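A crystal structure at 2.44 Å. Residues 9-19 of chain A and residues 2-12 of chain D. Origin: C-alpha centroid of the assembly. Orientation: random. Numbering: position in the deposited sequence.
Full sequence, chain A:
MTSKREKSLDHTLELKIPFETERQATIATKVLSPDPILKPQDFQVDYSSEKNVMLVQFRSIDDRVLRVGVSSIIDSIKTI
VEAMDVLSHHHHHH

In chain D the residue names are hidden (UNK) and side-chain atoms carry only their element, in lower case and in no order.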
# COMPACT_ATOMS: atom_id res chain seq x y z
N LEU A 9 -9.87 11.36 1.49
CA LEU A 9 -9.08 10.18 1.17
C LEU A 9 -8.06 10.61 0.15
O LEU A 9 -8.16 10.29 -0.99
CB LEU A 9 -9.94 8.99 0.70
CG LEU A 9 -10.82 8.30 1.78
CD1 LEU A 9 -11.75 7.28 1.15
CD2 LEU A 9 -10.02 7.54 2.81
N ASP A 10 -7.07 11.35 0.59
CA ASP A 10 -6.24 12.07 -0.33
C ASP A 10 -4.74 11.73 -0.23
O ASP A 10 -3.96 12.37 -0.87
CB ASP A 10 -6.48 13.57 -0.16
CG ASP A 10 -6.26 14.07 1.28
OD1 ASP A 10 -5.81 13.30 2.19
OD2 ASP A 10 -6.54 15.29 1.46
N HIS A 11 -4.37 10.76 0.60
CA HIS A 11 -3.09 10.10 0.52
C HIS A 11 -3.23 8.83 -0.34
O HIS A 11 -3.91 7.90 0.03
CB HIS A 11 -2.67 9.70 1.89
CG HIS A 11 -2.31 10.85 2.78
ND1 HIS A 11 -3.24 11.74 3.29
CD2 HIS A 11 -1.11 11.21 3.31
CE1 HIS A 11 -2.62 12.62 4.06
NE2 HIS A 11 -1.34 12.31 4.10
N THR A 12 -2.63 8.80 -1.50
CA THR A 12 -2.91 7.74 -2.48
C THR A 12 -1.66 7.07 -2.89
O THR A 12 -0.60 7.66 -2.92
CB THR A 12 -3.63 8.24 -3.75
OG1 THR A 12 -2.80 9.12 -4.47
CG2 THR A 12 -4.86 9.06 -3.38
N LEU A 13 -1.81 5.78 -3.15
CA LEU A 13 -0.75 5.03 -3.72
C LEU A 13 -1.29 4.09 -4.82
O LEU A 13 -2.36 3.51 -4.69
CB LEU A 13 -0.11 4.23 -2.63
CG LEU A 13 1.18 3.50 -3.00
CD1 LEU A 13 1.97 3.41 -1.76
CD2 LEU A 13 0.94 2.09 -3.43
N GLU A 14 -0.56 3.95 -5.90
CA GLU A 14 -0.95 3.01 -6.95
C GLU A 14 0.18 2.07 -7.20
O GLU A 14 1.35 2.42 -7.41
CB GLU A 14 -1.41 3.69 -8.22
CG GLU A 14 -1.44 2.72 -9.39
CD GLU A 14 -2.50 3.02 -10.42
OE1 GLU A 14 -2.38 4.04 -11.14
OE2 GLU A 14 -3.45 2.22 -10.56
N LEU A 15 -0.18 0.83 -7.17
CA LEU A 15 0.74 -0.22 -7.37
C LEU A 15 0.47 -0.94 -8.73
O LEU A 15 -0.68 -1.27 -9.04
CB LEU A 15 0.51 -1.13 -6.23
CG LEU A 15 1.36 -2.37 -6.17
CD1 LEU A 15 2.85 -2.07 -6.04
CD2 LEU A 15 0.92 -3.15 -4.93
N LYS A 16 1.49 -1.11 -9.56
CA LYS A 16 1.29 -1.83 -10.89
C LYS A 16 2.14 -3.08 -10.96
O LYS A 16 3.35 -3.03 -10.75
CB LYS A 16 1.64 -0.95 -12.06
CG LYS A 16 1.19 0.50 -11.96
CD LYS A 16 1.47 1.17 -13.27
CE LYS A 16 0.78 2.49 -13.45
NZ LYS A 16 1.34 3.58 -12.61
N ILE A 17 1.51 -4.22 -11.23
CA ILE A 17 2.19 -5.49 -11.12
C ILE A 17 2.11 -6.28 -12.44
O ILE A 17 1.09 -6.81 -12.78
CB ILE A 17 1.56 -6.31 -10.00
CG1 ILE A 17 1.79 -5.59 -8.65
CG2 ILE A 17 2.15 -7.70 -9.86
CD1 ILE A 17 0.50 -5.59 -7.89
N PRO A 18 3.23 -6.35 -13.19
CA PRO A 18 3.27 -7.02 -14.48
C PRO A 18 3.37 -8.51 -14.37
O PRO A 18 4.35 -9.02 -13.89
CB PRO A 18 4.49 -6.46 -15.18
CG PRO A 18 5.01 -5.42 -14.31
CD PRO A 18 4.43 -5.55 -12.95
N PHE A 19 2.34 -9.21 -14.79
CA PHE A 19 2.44 -10.66 -14.85
C PHE A 19 2.89 -11.11 -16.28
O PHE A 19 2.99 -10.32 -17.19
CB PHE A 19 1.07 -11.23 -14.53
CG PHE A 19 0.70 -11.16 -13.09
CD1 PHE A 19 0.10 -10.07 -12.61
CD2 PHE A 19 0.96 -12.22 -12.24
CE1 PHE A 19 -0.26 -10.00 -11.28
CE2 PHE A 19 0.60 -12.17 -10.92
CZ PHE A 19 -0.02 -11.04 -10.43
N UNK D 2 8.94 -5.82 -17.69
CA UNK D 2 8.80 -4.58 -16.89
C UNK D 2 8.79 -4.93 -15.40
O UNK D 2 8.45 -6.02 -15.02
c UNK D 2 7.63 -3.03 -18.58
c UNK D 2 8.49 -1.78 -18.37
c UNK D 2 7.52 -3.83 -17.28
c UNK D 2 9.02 -1.21 -19.68
n UNK D 2 7.90 -1.00 -20.63
N UNK D 3 9.18 -4.00 -14.55
CA UNK D 3 9.20 -4.26 -13.13
C UNK D 3 7.89 -3.84 -12.48
O UNK D 3 7.17 -3.00 -13.00
c UNK D 3 12.52 -2.31 -12.61
c UNK D 3 10.31 -3.47 -12.48
c UNK D 3 11.69 -3.48 -13.13
c UNK D 3 12.36 -4.81 -12.81
N UNK D 4 7.59 -4.40 -11.32
CA UNK D 4 6.51 -3.80 -10.60
C UNK D 4 6.87 -2.39 -10.17
O UNK D 4 8.00 -2.19 -9.85
c UNK D 4 7.70 -5.31 -9.20
c UNK D 4 8.28 -5.44 -10.56
c UNK D 4 6.37 -4.71 -9.39
N UNK D 5 5.91 -1.45 -10.15
CA UNK D 5 6.17 -0.09 -9.67
C UNK D 5 5.05 0.45 -8.77
O UNK D 5 3.98 -0.14 -8.65
c UNK D 5 6.34 0.92 -10.85
c UNK D 5 5.02 1.04 -11.62
c UNK D 5 7.53 0.53 -11.74
N UNK D 6 5.33 1.59 -8.15
CA UNK D 6 4.36 2.27 -7.37
C UNK D 6 4.53 3.77 -7.41
O UNK D 6 5.65 4.26 -7.55
c UNK D 6 4.45 1.79 -5.97
N UNK D 7 3.42 4.49 -7.31
CA UNK D 7 3.45 5.94 -7.25
C UNK D 7 2.57 6.39 -6.02
O UNK D 7 1.45 5.89 -5.81
c UNK D 7 2.94 6.48 -8.58
n UNK D 7 4.03 9.90 -8.10
o UNK D 7 5.04 8.32 -9.35
c UNK D 7 2.74 7.98 -8.71
c UNK D 7 4.04 8.75 -8.74
N UNK D 8 3.10 7.32 -5.24
CA UNK D 8 2.42 7.85 -4.04
C UNK D 8 2.19 9.32 -4.18
O UNK D 8 3.01 10.03 -4.71
c UNK D 8 2.23 9.86 0.73
c UNK D 8 3.28 7.62 -2.79
c UNK D 8 2.04 7.90 -0.59
c UNK D 8 3.09 10.41 -0.18
c UNK D 8 3.43 9.67 -1.30
c UNK D 8 2.90 8.41 -1.54
o UNK D 8 1.90 10.59 1.81
c UNK D 8 1.68 8.61 0.52
N UNK D 9 1.08 9.77 -3.66
CA UNK D 9 0.72 11.17 -3.77
C UNK D 9 0.06 11.65 -2.45
O UNK D 9 -0.74 10.96 -1.90
o UNK D 9 -0.70 12.53 -5.19
c UNK D 9 -0.26 11.23 -4.92
N UNK D 10 0.38 12.83 -1.96
CA UNK D 10 -0.21 13.34 -0.72
C UNK D 10 -0.51 14.82 -0.82
O UNK D 10 0.11 15.52 -1.59
c UNK D 10 0.75 13.09 0.43
N UNK D 11 -1.46 15.30 -0.01
CA UNK D 11 -1.94 16.65 -0.27
C UNK D 11 -0.97 17.74 0.12
O UNK D 11 -1.28 18.87 -0.13
c UNK D 11 -2.23 14.61 1.03
c UNK D 11 -3.13 15.66 1.57
c UNK D 11 -3.23 16.75 0.59
N UNK D 12 0.16 17.42 0.75
CA UNK D 12 1.18 18.45 0.99
C UNK D 12 2.06 18.67 -0.26
O UNK D 12 3.07 19.31 -0.18
c UNK D 12 2.85 16.78 2.09
c UNK D 12 2.08 18.12 2.22
o UNK D 12 2.37 15.89 1.34
o UNK D 12 3.91 16.60 2.73

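At position 2 of chain D the side chain is an unbranched row of four carbons ending in nitrogen; its far end leads away from chain A, while the backbone O lies 3.6 Å from CG of A:Pro18. This is D:Lys2. Position 3 has four carbons forked at the second, and its side chain points away from the chain A strand; the fork after a single CB and one further carbon marks D:Leu3. Position 4 carries three carbons that close a ring onto the backbone N, and its CB makes an apolar contact with the side chain of A:Pro18, 4.1 Å from CD of that residue; it is D:Pro4.

Position 5 has one carbon bearing two more, a fork directly at CB, and one of the two branch carbons lies 3.9 Å from CG of A:Lys16; the residue is D:Val5. A single carbon at position 6, 4.2 Å from CD1 of A:Leu15 and 4.3 Å from CD2 of A:Leu13, gives D:Ala6. Position 7 shows three carbons, the third carrying two further atoms, one oxygen and one nitrogen: an amide. It pairs with A:Glu14, but both side-chain ends lead away from the opposing strand; this is D:Gln7.

At position 8 one carbon leads to a six-carbon ring bearing an oxygen, and that oxygen sits 3.4 Å from CD2 of A:His11, at the edge of the imidazole; this is D:Tyr8. Position 9 holds one carbon and one oxygen, with the carbon 3.3 Å from OG1 of A:Thr12, and is D:Ser9. The lone carbon of position 10, 3.9 Å from CD2 of A:His11, makes it D:Ala10. Position 11 again closes three carbons onto its own N, and the ring carbon bonded to that N lies over a face of the A:His11 ring in a CH-pi contact: D:Pro11. Two carbons, the second with two oxygens, make position 12 a carboxylate, beyond contact with this stretch of chain A: D:Asp12.

The contact is an antiparallel strand pairing carried by the main chain. Three hydrogen-bonded pairs, A:Thr12 with D:Ser9, A:Glu14 with D:Gln7 and A:Lys16 with D:Val5, each exchange two backbone bonds. In the last pair, A:Lys16 N to D:Val5 O is 2.8 Å. The return bond, D:Val5 N to A:Lys16 O, is 3.1 Å. These bonds set the register but read little of the sequence. Side chains alternate accordingly: A:Leu13, A:Leu15, D:Ala6 and D:Tyr8 share a buried face, whereas the partners of the hydrogen-bonded pairs occupy the other, partly exposed one. Proline packing extends the contact beyond the paired residues at both ends.

Chain D (2-12) KLPVAQYSAPD
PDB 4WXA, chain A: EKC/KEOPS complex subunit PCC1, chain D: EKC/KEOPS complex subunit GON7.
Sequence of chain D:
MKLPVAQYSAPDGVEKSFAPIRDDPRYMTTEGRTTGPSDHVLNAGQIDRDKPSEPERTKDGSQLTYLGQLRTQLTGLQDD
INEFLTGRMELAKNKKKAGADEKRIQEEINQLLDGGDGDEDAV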